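Local coordinates for protein ANGPTL4 C-terminal chain (Homo sapiens, PDB 6U1U) that is the fibrinogen-like C-terminal domain, here binding palmitic acid, of a secreted protein that mediates inactivation of lipoprotein lipase, at residues Ser80-Arg85 with Val107-Glu112; Arg85-Ala90 with Met211-Met216; Leu89-Arg94 with Leu103-His108; Asn99-Gln104 with Lys197-Arg202; Ser117-Ala122 with Gly137-Phe142. All blocks are in the same frame, centred on the assembly; numbering follows the deposited sequence.

Interaction 1: Ser80-Arg85 with Val107-Glu112; sequences SITGDR and VHLGGE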
# COMPACT_ATOMS: atom_id res chain seq x y z
N SER A 80 13.35 -3.32 -0.75
CA SER A 80 14.52 -3.72 -1.54
C SER A 80 14.45 -3.15 -2.94
O SER A 80 15.50 -2.84 -3.55
CB SER A 80 14.66 -5.25 -1.57
OG SER A 80 13.73 -5.84 -2.44
N ILE A 81 13.25 -2.95 -3.45
CA ILE A 81 13.06 -2.36 -4.77
C ILE A 81 13.29 -0.85 -4.73
O ILE A 81 13.97 -0.30 -5.60
CB ILE A 81 11.66 -2.71 -5.31
CG1 ILE A 81 11.58 -4.20 -5.61
CG2 ILE A 81 11.32 -1.87 -6.57
CD1 ILE A 81 10.11 -4.69 -5.84
N THR A 82 12.72 -0.15 -3.74
CA THR A 82 12.87 1.30 -3.70
C THR A 82 14.26 1.74 -3.26
O THR A 82 14.73 2.80 -3.71
CB THR A 82 11.85 1.96 -2.75
OG1 THR A 82 12.10 1.53 -1.39
CG2 THR A 82 10.42 1.61 -3.16
N GLY A 83 14.91 0.97 -2.39
CA GLY A 83 16.05 1.52 -1.66
C GLY A 83 15.70 2.85 -1.05
O GLY A 83 14.59 3.06 -0.55
N ASP A 84 16.65 3.79 -1.11
CA ASP A 84 16.45 5.17 -0.70
C ASP A 84 15.96 6.07 -1.83
O ASP A 84 15.99 7.30 -1.67
CB ASP A 84 17.76 5.77 -0.18
CG ASP A 84 18.23 5.14 1.11
OD1 ASP A 84 17.39 4.58 1.85
OD2 ASP A 84 19.45 5.19 1.37
N ARG A 85 15.53 5.53 -2.95
CA ARG A 85 15.18 6.38 -4.08
C ARG A 85 13.80 7.00 -3.92
O ARG A 85 12.89 6.40 -3.34
CB ARG A 85 15.24 5.56 -5.37
CG ARG A 85 16.59 4.91 -5.47
CD ARG A 85 16.96 4.62 -6.86
NE ARG A 85 16.52 3.29 -7.23
CZ ARG A 85 16.25 2.95 -8.49
NH1 ARG A 85 16.38 3.85 -9.46
NH2 ARG A 85 15.84 1.72 -8.77
N VAL A 107 6.90 9.38 -3.25
CA VAL A 107 7.21 9.02 -1.86
C VAL A 107 8.65 8.54 -1.75
O VAL A 107 9.28 8.16 -2.74
CB VAL A 107 6.27 7.89 -1.32
CG1 VAL A 107 4.81 8.28 -1.51
CG2 VAL A 107 6.55 6.55 -2.05
N HIS A 108 9.16 8.54 -0.51
CA HIS A 108 10.27 7.67 -0.13
C HIS A 108 9.76 6.64 0.86
O HIS A 108 8.78 6.88 1.58
CB HIS A 108 11.42 8.48 0.50
CG HIS A 108 12.15 9.35 -0.48
ND1 HIS A 108 11.65 10.56 -0.92
CD2 HIS A 108 13.35 9.19 -1.10
CE1 HIS A 108 12.52 11.11 -1.76
NE2 HIS A 108 13.55 10.29 -1.90
N LEU A 109 10.45 5.51 0.93
CA LEU A 109 10.05 4.44 1.84
C LEU A 109 11.26 4.05 2.65
O LEU A 109 12.28 3.62 2.08
CB LEU A 109 9.53 3.22 1.08
CG LEU A 109 9.19 2.01 1.97
CD1 LEU A 109 7.92 2.33 2.80
CD2 LEU A 109 8.94 0.75 1.14
N GLY A 110 11.15 4.15 3.97
CA GLY A 110 12.24 3.72 4.81
C GLY A 110 12.28 2.21 5.01
O GLY A 110 11.33 1.48 4.71
N GLY A 111 13.42 1.72 5.52
CA GLY A 111 13.57 0.31 5.82
C GLY A 111 12.99 -0.08 7.17
O GLY A 111 12.29 0.69 7.83
N GLU A 112 13.30 -1.31 7.59
CA GLU A 112 12.63 -1.82 8.79
C GLU A 112 13.05 -1.04 10.03
O GLU A 112 12.27 -0.93 10.97
CB GLU A 112 12.89 -3.32 9.04
CG GLU A 112 11.87 -3.86 10.10
CD GLU A 112 11.96 -5.34 10.46
OE1 GLU A 112 11.01 -5.81 11.15
OE2 GLU A 112 12.97 -6.02 10.11
O HOH W 1 12.73 5.26 -0.87
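H108 turns the edge of its imidazole to the turn after helix 75-82, with CD2 3.3 Å from D84 O and close to the ring plane. On the other flank, T82 OG1 packs at 3.9 Å on L109 CB, the two side chains crossing at about a right angle. Between these contacts a water joins the segments: it accepts from L109 N at 2.9 Å and has G83 O and R85 O as acceptors within reach, 2.7 Å from R85 O. A type II' turn from T82 to R85, closed by R85 N to T82 O, presents both carbonyls; G83 has the positive phi that favours glycine. T82 OG1, set between the backbone N and the carbonyl carbon (chi1 64°), also donates to G83 O at 3.0 Å. An alanine here would probably leave G83 O without that donor and open a small gap beside L109. Helix end and strand 100-109 thus meet at a junction in which water and carbonyl groups complement the packing of T82 on L109.

Interaction 2: Arg85-Ala90 with Met211-Met216; sequences RNSRLA and MLIQPM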
# COMPACT_ATOMS: atom_id res chain seq x y z
N ARG A 85 15.53 5.53 -2.95
CA ARG A 85 15.18 6.38 -4.08
C ARG A 85 13.80 7.00 -3.92
O ARG A 85 12.89 6.40 -3.34
CB ARG A 85 15.24 5.56 -5.37
CG ARG A 85 16.59 4.91 -5.47
CD ARG A 85 16.96 4.62 -6.86
NE ARG A 85 16.52 3.29 -7.23
CZ ARG A 85 16.25 2.95 -8.49
NH1 ARG A 85 16.38 3.85 -9.46
NH2 ARG A 85 15.84 1.72 -8.77
N ASN A 86 13.65 8.21 -4.45
CA ASN A 86 12.33 8.78 -4.69
C ASN A 86 11.58 7.85 -5.64
O ASN A 86 12.15 7.36 -6.62
CB ASN A 86 12.47 10.19 -5.29
CG ASN A 86 11.19 11.03 -5.21
OD1 ASN A 86 10.27 10.76 -4.43
ND2 ASN A 86 11.14 12.10 -6.03
N SER A 87 10.32 7.56 -5.33
CA SER A 87 9.55 6.55 -6.04
C SER A 87 8.15 7.08 -6.31
O SER A 87 7.60 7.84 -5.51
CB SER A 87 9.47 5.23 -5.24
OG SER A 87 10.77 4.71 -5.03
N ARG A 88 7.56 6.67 -7.43
CA ARG A 88 6.15 6.96 -7.67
C ARG A 88 5.29 5.86 -7.08
O ARG A 88 5.53 4.68 -7.35
CB ARG A 88 5.86 7.06 -9.18
CG ARG A 88 6.83 7.99 -9.92
CD ARG A 88 6.51 8.11 -11.43
NE ARG A 88 7.36 9.16 -11.99
CZ ARG A 88 8.60 8.95 -12.43
NH1 ARG A 88 9.12 7.71 -12.46
NH2 ARG A 88 9.32 9.97 -12.88
N LEU A 89 4.31 6.23 -6.28
CA LEU A 89 3.36 5.27 -5.68
C LEU A 89 2.00 5.51 -6.32
O LEU A 89 1.49 6.54 -6.14
CB LEU A 89 3.28 5.49 -4.17
CG LEU A 89 2.29 4.62 -3.41
CD1 LEU A 89 2.55 3.16 -3.67
CD2 LEU A 89 2.36 4.88 -1.93
N ALA A 90 1.52 4.57 -7.10
CA ALA A 90 0.20 4.67 -7.72
C ALA A 90 -0.83 3.94 -6.86
O ALA A 90 -0.59 2.83 -6.40
CB ALA A 90 0.24 4.05 -9.13
N MET A 211 -2.12 -1.14 -5.63
CA MET A 211 -1.04 -0.19 -5.36
C MET A 211 0.19 -0.61 -6.15
O MET A 211 0.53 -1.80 -6.19
CB MET A 211 -0.70 -0.14 -3.86
CG MET A 211 -1.93 0.14 -2.99
SD MET A 211 -1.54 0.02 -1.23
CE MET A 211 -0.55 1.50 -1.13
N LEU A 212 0.84 0.36 -6.81
CA LEU A 212 1.99 0.04 -7.63
C LEU A 212 3.11 1.03 -7.31
O LEU A 212 2.84 2.16 -6.95
CB LEU A 212 1.66 0.15 -9.13
CG LEU A 212 0.41 -0.66 -9.55
CD1 LEU A 212 -0.81 0.27 -9.52
CD2 LEU A 212 0.60 -1.20 -10.99
N ILE A 213 4.35 0.59 -7.52
CA ILE A 213 5.50 1.46 -7.25
C ILE A 213 6.44 1.45 -8.45
O ILE A 213 6.58 0.45 -9.15
CB ILE A 213 6.21 1.04 -5.95
CG1 ILE A 213 7.15 2.14 -5.48
CG2 ILE A 213 6.92 -0.28 -6.10
CD1 ILE A 213 7.05 2.39 -3.98
N GLN A 214 7.08 2.61 -8.68
CA GLN A 214 8.07 2.76 -9.74
C GLN A 214 9.13 3.69 -9.21
O GLN A 214 8.92 4.91 -9.14
CB GLN A 214 7.45 3.32 -11.02
CG GLN A 214 8.45 3.48 -12.16
CD GLN A 214 7.78 4.15 -13.33
OE1 GLN A 214 7.62 5.36 -13.33
NE2 GLN A 214 7.33 3.35 -14.32
N PRO A 215 10.27 3.16 -8.78
CA PRO A 215 11.37 4.03 -8.33
C PRO A 215 11.82 4.96 -9.45
O PRO A 215 11.85 4.57 -10.63
CB PRO A 215 12.47 3.05 -7.94
CG PRO A 215 11.72 1.79 -7.57
CD PRO A 215 10.59 1.74 -8.57
N MET A 216 12.12 6.20 -9.02
CA MET A 216 12.65 7.39 -9.70
C MET A 216 11.57 8.30 -10.26
O MET A 216 10.96 9.07 -9.50
CB MET A 216 13.67 7.01 -10.75
CG MET A 216 14.95 6.64 -10.09
SD MET A 216 16.28 6.49 -11.31
CE MET A 216 16.49 8.20 -11.84
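A90 and L212 pair at the buried end of this antiparallel contact, A90 CB 3.9 Å from L212 CD1, with backbone bonds in both directions. In the second such pair, R88 N bonds to Q214 O at 2.8 Å. On the opposite sheet face, S87 CB lies 3.9 Å from I213 CG1, and helix 75-82 covers this side through T82 and I81. Toward M216 the packing is more open. R88, extended from CG to NE, runs beside Q214 and gives a weak bond from NH1 to OE1 (2.9 Å, 129° at the hydrogen), the two flat groups 85° apart; Q214 NE2 is held by D37 O and G39 O. One face of the R88 guanidinium covers M216, NH1 lying 3.3 Å from M216 C. An alanine at R88 would probably cost Q214 OE1 its weak donor and leave the M216 main chain without that cover. Backbone bonding holds strand 211-215 against strand 87-90, while R88 and R85, the latter's guanidinium over P215 CB, cover its open end.

Interaction 3: Leu89-Arg94 with Leu103-His108; sequences LAVQLR and LQFSVH. With PLM (palmitic acid), chain B.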
# COMPACT_ATOMS: atom_id res chain seq x y z
N LEU A 89 4.31 6.23 -6.28
CA LEU A 89 3.36 5.27 -5.68
C LEU A 89 2.00 5.51 -6.32
O LEU A 89 1.49 6.54 -6.14
CB LEU A 89 3.28 5.49 -4.17
CG LEU A 89 2.29 4.62 -3.41
CD1 LEU A 89 2.55 3.16 -3.67
CD2 LEU A 89 2.36 4.88 -1.93
N ALA A 90 1.52 4.57 -7.10
CA ALA A 90 0.20 4.67 -7.72
C ALA A 90 -0.83 3.94 -6.86
O ALA A 90 -0.59 2.83 -6.40
CB ALA A 90 0.24 4.05 -9.13
N VAL A 91 -1.98 4.58 -6.64
CA VAL A 91 -3.04 4.01 -5.81
C VAL A 91 -4.28 3.99 -6.68
O VAL A 91 -4.69 5.04 -7.18
CB VAL A 91 -3.27 4.84 -4.54
CG1 VAL A 91 -4.49 4.31 -3.77
CG2 VAL A 91 -2.01 4.80 -3.63
N GLN A 92 -4.85 2.81 -6.90
CA GLN A 92 -5.98 2.67 -7.81
C GLN A 92 -7.15 2.08 -7.05
O GLN A 92 -7.00 1.04 -6.39
CB GLN A 92 -5.61 1.82 -9.02
CG GLN A 92 -4.31 2.41 -9.62
CD GLN A 92 -3.84 1.82 -10.93
OE1 GLN A 92 -4.12 0.67 -11.28
NE2 GLN A 92 -3.05 2.63 -11.65
N LEU A 93 -8.31 2.75 -7.14
CA LEU A 93 -9.48 2.41 -6.34
C LEU A 93 -10.68 2.18 -7.25
O LEU A 93 -10.82 2.84 -8.28
CB LEU A 93 -9.83 3.55 -5.35
CG LEU A 93 -8.66 4.19 -4.59
CD1 LEU A 93 -9.08 5.46 -3.81
CD2 LEU A 93 -8.03 3.16 -3.62
N ARG A 94 -11.55 1.23 -6.85
CA ARG A 94 -12.74 0.93 -7.64
C ARG A 94 -13.94 0.87 -6.71
O ARG A 94 -13.86 0.27 -5.62
CB ARG A 94 -12.59 -0.39 -8.42
CG ARG A 94 -13.77 -0.70 -9.36
CD ARG A 94 -13.68 -2.11 -9.93
NE ARG A 94 -12.37 -2.39 -10.52
CZ ARG A 94 -11.81 -3.60 -10.61
NH1 ARG A 94 -12.46 -4.67 -10.12
NH2 ARG A 94 -10.61 -3.75 -11.18
N LEU A 103 -4.77 7.55 -8.52
CA LEU A 103 -3.95 8.52 -7.81
C LEU A 103 -2.48 8.16 -7.95
O LEU A 103 -2.14 6.99 -8.10
CB LEU A 103 -4.30 8.56 -6.32
CG LEU A 103 -5.80 8.58 -6.05
CD1 LEU A 103 -6.09 8.52 -4.56
CD2 LEU A 103 -6.39 9.86 -6.68
N GLN A 104 -1.62 9.17 -7.89
CA GLN A 104 -0.18 8.92 -7.90
C GLN A 104 0.47 9.93 -6.99
O GLN A 104 0.13 11.12 -7.05
CB GLN A 104 0.39 9.04 -9.32
CG GLN A 104 1.72 8.41 -9.54
CD GLN A 104 2.08 8.36 -11.04
OE1 GLN A 104 3.13 8.83 -11.44
NE2 GLN A 104 1.22 7.78 -11.84
N PHE A 105 1.44 9.48 -6.22
CA PHE A 105 2.16 10.36 -5.28
C PHE A 105 3.65 10.02 -5.31
O PHE A 105 3.96 8.87 -5.43
CB PHE A 105 1.71 10.10 -3.84
CG PHE A 105 0.23 10.18 -3.62
CD1 PHE A 105 -0.39 11.39 -3.40
CD2 PHE A 105 -0.55 9.05 -3.66
CE1 PHE A 105 -1.75 11.47 -3.22
CE2 PHE A 105 -1.91 9.13 -3.50
CZ PHE A 105 -2.50 10.34 -3.27
N SER A 106 4.49 11.01 -5.15
CA SER A 106 5.92 10.75 -5.02
C SER A 106 6.22 10.49 -3.55
O SER A 106 5.77 11.24 -2.70
CB SER A 106 6.75 11.94 -5.51
OG SER A 106 6.55 12.08 -6.91
N VAL A 107 6.90 9.38 -3.25
CA VAL A 107 7.21 9.02 -1.86
C VAL A 107 8.65 8.54 -1.75
O VAL A 107 9.28 8.16 -2.74
CB VAL A 107 6.27 7.89 -1.32
CG1 VAL A 107 4.81 8.28 -1.51
CG2 VAL A 107 6.55 6.55 -2.05
N HIS A 108 9.16 8.54 -0.51
CA HIS A 108 10.27 7.67 -0.13
C HIS A 108 9.76 6.64 0.86
O HIS A 108 8.78 6.88 1.58
CB HIS A 108 11.42 8.48 0.50
CG HIS A 108 12.15 9.35 -0.48
ND1 HIS A 108 11.65 10.56 -0.92
CD2 HIS A 108 13.35 9.19 -1.10
CE1 HIS A 108 12.52 11.11 -1.76
NE2 HIS A 108 13.55 10.29 -1.90
C1 PLM B . -6.99 12.58 7.81
O1 PLM B . -7.55 11.84 8.65
O2 PLM B . -7.60 13.11 6.87
C2 PLM B . -5.52 12.91 8.00
C3 PLM B . -4.65 13.16 6.80
C4 PLM B . -3.23 12.66 7.02
C5 PLM B . -2.46 12.30 5.78
C6 PLM B . -1.39 11.25 5.97
C7 PLM B . -1.09 10.42 4.75
C8 PLM B . -0.48 9.07 4.97
C9 PLM B . -1.49 7.97 5.02
CA PLM B . -1.18 6.79 4.20
CB PLM B . -1.23 6.98 2.74
CC PLM B . -0.54 5.89 2.02
CD PLM B . -0.84 5.79 0.59
CE PLM B . -0.79 7.11 -0.09
CF PLM B . 0.42 7.39 -0.88
CG PLM B . 1.26 8.48 -0.30
O HOH W 2 -2.81 5.42 -10.66
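Strands 89-94 and 103-108 run antiparallel, their axes 159° apart, with L89-F105 and V91-L103 as hydrogen-bonded pairs around the non-hydrogen-bonded A90-Q104; L89 N to F105 O is 2.8 Å and nearly straight at 171°. The side chains of L89, V91, L103 and F105 share one face. V91 CG2 meets the edge of the F105 ring at CE2, 4.3 Å away, and L89 CB rests 4.0 Å from V107 CG2. The tail of palmitic acid ends against this apolar group: its CF atom lies 3.3 Å from L89 CD2 and 3.4 Å from F105 CD2, while its terminal CG comes to 3.8 Å from V107 CG1. CG of L89, anti to the backbone N (chi1 177°), carries CD2 to the end of the lipid chain. On the other face, a water spans Q92 NE2 and L103 O. The hairpin lies mid-sheet: strand 208-215 flanks strand 87-94, strand 118-120 flanks strand 100-109, and W196 of strand 195-196 covers V91, L93, L103 and F105.

Interaction 4: Asn99-Gln104 with Lys197-Arg202; sequences NAELLQ and KTWRGR. With PLM (palmitic acid), chain B.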
# COMPACT_ATOMS: atom_id res chain seq x y z
N ASN A 99 -16.81 2.66 -11.03
CA ASN A 99 -15.94 3.82 -11.20
C ASN A 99 -14.56 3.50 -10.65
O ASN A 99 -14.44 2.84 -9.62
CB ASN A 99 -16.50 5.02 -10.45
CG ASN A 99 -17.92 5.35 -10.85
OD1 ASN A 99 -18.84 5.37 -10.02
ND2 ASN A 99 -18.10 5.63 -12.13
N ALA A 100 -13.53 3.96 -11.35
CA ALA A 100 -12.16 3.83 -10.85
C ALA A 100 -11.56 5.21 -10.60
O ALA A 100 -11.85 6.18 -11.32
CB ALA A 100 -11.28 3.06 -11.83
N GLU A 101 -10.72 5.29 -9.56
CA GLU A 101 -10.00 6.50 -9.20
C GLU A 101 -8.51 6.19 -9.17
O GLU A 101 -8.08 5.28 -8.45
CB GLU A 101 -10.48 7.00 -7.85
CG GLU A 101 -9.77 8.23 -7.32
CD GLU A 101 -10.21 9.52 -8.05
OE1 GLU A 101 -10.07 10.59 -7.45
OE2 GLU A 101 -10.68 9.44 -9.21
N LEU A 102 -7.73 6.92 -9.98
CA LEU A 102 -6.31 6.64 -10.16
C LEU A 102 -5.51 7.81 -9.60
O LEU A 102 -5.60 8.93 -10.11
CB LEU A 102 -5.99 6.37 -11.63
CG LEU A 102 -6.95 5.39 -12.32
CD1 LEU A 102 -6.71 5.28 -13.86
CD2 LEU A 102 -6.91 4.00 -11.70
N LEU A 103 -4.77 7.55 -8.52
CA LEU A 103 -3.95 8.52 -7.81
C LEU A 103 -2.48 8.16 -7.95
O LEU A 103 -2.14 6.99 -8.10
CB LEU A 103 -4.30 8.56 -6.32
CG LEU A 103 -5.80 8.58 -6.05
CD1 LEU A 103 -6.09 8.52 -4.56
CD2 LEU A 103 -6.39 9.86 -6.68
N GLN A 104 -1.62 9.17 -7.89
CA GLN A 104 -0.18 8.92 -7.90
C GLN A 104 0.47 9.93 -6.99
O GLN A 104 0.13 11.12 -7.05
CB GLN A 104 0.39 9.04 -9.32
CG GLN A 104 1.72 8.41 -9.54
CD GLN A 104 2.08 8.36 -11.04
OE1 GLN A 104 3.13 8.83 -11.44
NE2 GLN A 104 1.22 7.78 -11.84
N LYS A 197 -10.80 7.94 2.48
CA LYS A 197 -11.86 8.83 2.96
C LYS A 197 -12.21 9.90 1.93
O LYS A 197 -13.39 10.12 1.63
CB LYS A 197 -11.44 9.47 4.28
CG LYS A 197 -12.52 10.47 4.82
CD LYS A 197 -12.21 10.86 6.24
CE LYS A 197 -11.11 11.92 6.28
NZ LYS A 197 -10.51 12.08 7.65
N THR A 198 -11.20 10.50 1.30
CA THR A 198 -11.44 11.64 0.41
C THR A 198 -12.04 11.27 -0.94
O THR A 198 -12.42 12.19 -1.68
CB THR A 198 -10.15 12.42 0.19
OG1 THR A 198 -9.13 11.54 -0.30
CG2 THR A 198 -9.68 13.05 1.47
N TRP A 199 -12.16 10.00 -1.30
CA TRP A 199 -12.89 9.65 -2.52
C TRP A 199 -14.35 9.33 -2.19
O TRP A 199 -15.24 10.14 -2.45
CB TRP A 199 -12.19 8.51 -3.28
CG TRP A 199 -12.79 8.30 -4.65
CD1 TRP A 199 -13.19 9.27 -5.53
CD2 TRP A 199 -13.07 7.04 -5.28
NE1 TRP A 199 -13.71 8.70 -6.66
CE2 TRP A 199 -13.65 7.34 -6.54
CE3 TRP A 199 -12.91 5.70 -4.91
CZ2 TRP A 199 -14.03 6.34 -7.44
CZ3 TRP A 199 -13.31 4.70 -5.82
CH2 TRP A 199 -13.86 5.03 -7.06
N ARG A 200 -14.62 8.17 -1.59
CA ARG A 200 -16.00 7.77 -1.38
C ARG A 200 -16.48 7.90 0.06
O ARG A 200 -17.64 7.57 0.34
CB ARG A 200 -16.22 6.33 -1.86
CG ARG A 200 -16.21 6.19 -3.38
CD ARG A 200 -17.27 7.04 -4.02
NE ARG A 200 -17.33 6.87 -5.47
CZ ARG A 200 -17.25 7.88 -6.34
NH1 ARG A 200 -17.11 9.12 -5.91
NH2 ARG A 200 -17.32 7.64 -7.64
N GLY A 201 -15.63 8.33 0.97
CA GLY A 201 -16.03 8.54 2.34
C GLY A 201 -15.34 7.56 3.29
O GLY A 201 -14.84 6.50 2.90
N ARG A 202 -15.37 7.91 4.58
CA ARG A 202 -14.73 7.11 5.62
C ARG A 202 -15.30 5.70 5.68
O ARG A 202 -14.58 4.74 5.97
CB ARG A 202 -14.87 7.81 6.98
CG ARG A 202 -14.49 6.97 8.21
CD ARG A 202 -13.01 6.67 8.25
NE ARG A 202 -12.58 5.82 9.37
CZ ARG A 202 -12.62 4.50 9.34
NH1 ARG A 202 -13.11 3.86 8.27
NH2 ARG A 202 -12.20 3.80 10.38
C1 PLM B . -6.99 12.58 7.81
O1 PLM B . -7.55 11.84 8.65
O2 PLM B . -7.60 13.11 6.87
C2 PLM B . -5.52 12.91 8.00
C3 PLM B . -4.65 13.16 6.80
C4 PLM B . -3.23 12.66 7.02
C5 PLM B . -2.46 12.30 5.78
C6 PLM B . -1.39 11.25 5.97
C7 PLM B . -1.09 10.42 4.75
C8 PLM B . -0.48 9.07 4.97
C9 PLM B . -1.49 7.97 5.02
CA PLM B . -1.18 6.79 4.20
CB PLM B . -1.23 6.98 2.74
CC PLM B . -0.54 5.89 2.02
CD PLM B . -0.84 5.79 0.59
CE PLM B . -0.79 7.11 -0.09
CF PLM B . 0.42 7.39 -0.88
CG PLM B . 1.26 8.48 -0.30
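E101 lays its CB over the indole of W199, 3.6 Å from the centroid of the six-membered ring and 17° off its normal, a CH-pi contact. CG stands anti to the backbone N (chi1 177°), and a bend at chi2 brings the E101 chain back over the pyrrole part, the carboxylate 6° from parallel to the indole. W199 CG is likewise anti to its own N, and the two side chains slide past each other in opposite directions. The indole edge meets the backbone just before the strand, with CH2 3.4 Å from N99 O. On the opposite face R200 folds back: its CG lies 3.6 Å above the indole plane, and its guanidinium is centred over CE2. D95 fixes that arginine through a salt bridge to NE. Two residues before W199, K197 NZ donates hydrogen bonds to both palmitic acid oxygens, 3.1 Å from O1; T169 OG1 also bonds the lipid. The helical turn thus joins W199, held between E101 of strand 100-109 and R200, to the fatty-acid site of the fibrinogen-like domain.

Interaction 5: Ser117-Ala122 with Gly137-Phe142; sequences SLQLTA and GLSVPF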
# COMPACT_ATOMS: atom_id res chain seq x y z
N SER A 117 8.63 3.35 7.23
CA SER A 117 7.91 4.61 7.18
C SER A 117 7.76 5.13 5.76
O SER A 117 8.71 5.11 4.97
CB SER A 117 8.63 5.68 7.99
OG SER A 117 8.51 5.38 9.37
N LEU A 118 6.58 5.66 5.47
CA LEU A 118 6.37 6.43 4.26
C LEU A 118 6.80 7.84 4.57
O LEU A 118 6.37 8.42 5.58
CB LEU A 118 4.91 6.41 3.85
CG LEU A 118 4.49 6.37 2.40
CD1 LEU A 118 5.27 5.32 1.62
CD2 LEU A 118 2.99 6.06 2.40
N GLN A 119 7.72 8.35 3.76
CA GLN A 119 8.32 9.66 3.95
C GLN A 119 7.79 10.58 2.86
O GLN A 119 8.01 10.33 1.67
CB GLN A 119 9.84 9.52 3.90
CG GLN A 119 10.30 8.60 5.05
CD GLN A 119 11.62 7.89 4.80
OE1 GLN A 119 12.20 7.98 3.71
NE2 GLN A 119 12.09 7.16 5.80
N LEU A 120 7.04 11.58 3.30
CA LEU A 120 6.37 12.49 2.36
C LEU A 120 6.94 13.90 2.45
O LEU A 120 7.14 14.38 3.52
CB LEU A 120 4.89 12.49 2.72
CG LEU A 120 4.20 11.13 2.76
CD1 LEU A 120 2.75 11.26 3.17
CD2 LEU A 120 4.30 10.47 1.41
N THR A 121 7.09 14.57 1.30
CA THR A 121 7.38 16.01 1.36
C THR A 121 6.14 16.79 1.78
O THR A 121 5.03 16.28 1.80
CB THR A 121 7.83 16.52 -0.00
OG1 THR A 121 6.74 16.36 -0.91
CG2 THR A 121 9.05 15.76 -0.48
N ALA A 122 6.32 18.06 2.15
CA ALA A 122 5.13 18.82 2.54
C ALA A 122 4.11 19.00 1.41
O ALA A 122 2.90 18.86 1.68
CB ALA A 122 5.59 20.17 3.12
N GLY A 137 8.74 17.83 5.99
CA GLY A 137 7.82 16.79 5.54
C GLY A 137 7.23 15.99 6.69
O GLY A 137 7.18 16.42 7.85
N LEU A 138 6.78 14.79 6.36
CA LEU A 138 6.02 13.95 7.27
C LEU A 138 6.52 12.52 7.10
O LEU A 138 6.71 12.08 5.97
CB LEU A 138 4.53 14.06 6.90
CG LEU A 138 3.52 13.16 7.59
CD1 LEU A 138 3.63 13.27 9.11
CD2 LEU A 138 2.12 13.55 7.14
N SER A 139 6.73 11.81 8.21
CA SER A 139 7.13 10.40 8.18
C SER A 139 6.03 9.62 8.91
O SER A 139 5.62 10.00 10.01
CB SER A 139 8.50 10.24 8.85
OG SER A 139 8.82 8.89 9.13
N VAL A 140 5.47 8.59 8.26
CA VAL A 140 4.38 7.83 8.85
C VAL A 140 4.81 6.36 8.91
O VAL A 140 4.98 5.73 7.86
CB VAL A 140 3.07 7.96 8.05
CG1 VAL A 140 1.96 7.21 8.73
CG2 VAL A 140 2.66 9.45 7.88
N PRO A 141 4.96 5.77 10.08
CA PRO A 141 5.36 4.35 10.14
C PRO A 141 4.22 3.43 9.75
O PRO A 141 3.04 3.76 9.85
CB PRO A 141 5.73 4.14 11.62
CG PRO A 141 4.88 5.12 12.35
CD PRO A 141 4.81 6.36 11.43
N PHE A 142 4.60 2.22 9.32
CA PHE A 142 3.62 1.16 9.13
C PHE A 142 3.24 0.56 10.47
O PHE A 142 4.09 0.39 11.35
CB PHE A 142 4.23 0.07 8.24
CG PHE A 142 3.22 -0.79 7.57
CD1 PHE A 142 2.61 -0.35 6.40
CD2 PHE A 142 2.87 -2.04 8.10
CE1 PHE A 142 1.68 -1.14 5.75
CE2 PHE A 142 1.93 -2.85 7.47
CZ PHE A 142 1.34 -2.42 6.28
O HOH W 3 8.77 7.31 11.29
O HOH W 4 11.40 8.03 8.48
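S117 CB comes 3.4 Å from S139 OG, and a water links the two hydroxyls. It donates to S117 OG and lies 2.7 Å from S139 OG; S117 OG is also hydrogen-bonded to T114 O. S139 OG has a second water 2.8 Å away, which accepts from Q119 NE2. The polar groups of this face are thus tied together by solvent. Across the pair the backbone is bonded directly: L118 and V140 exchange bonds in both directions, as do L120 and L138, where L120 N to L138 O is 2.7 Å and almost straight at 176°. S117 and Q119 bond instead to G110 and H108. L120 O also receives a CA-H contact from G137, 3.2 Å from its CA; a CB at G137 would probably crowd this oxygen, consistent with glycine there. L118, L120, L138 and V140 occupy the other face, where L118 and L120 touch the palmitic acid. This short antiparallel pair extends the main sheet of the fibrinogen-like domain beyond strand 100-109, one face wet and the other lining the lipid site.

Overall arrangement
Interactions 2 and 3 are adjacent pairings of one antiparallel sheet that share strand 87-94; interaction 5 lies further along the same sheet, beyond the pairing of strand 100-109 with 118-120. Interactions 2 and 3 are the more buried and share L89 and A90; interaction 5 is partly buried, its serines bridged by water. Interaction 1, whose centre lies about 9 Å from that of interaction 2, meets the end of strand 100-109 through a solvent-mediated turn. Interaction 4, about 25 Å from interaction 1 between centres, is a surface contact near the strand's other end, built on aromatic and charged side chains. Palmitic acid connects 3, 4 and 5, its tail among apolar sheet residues and its carboxylate at K197.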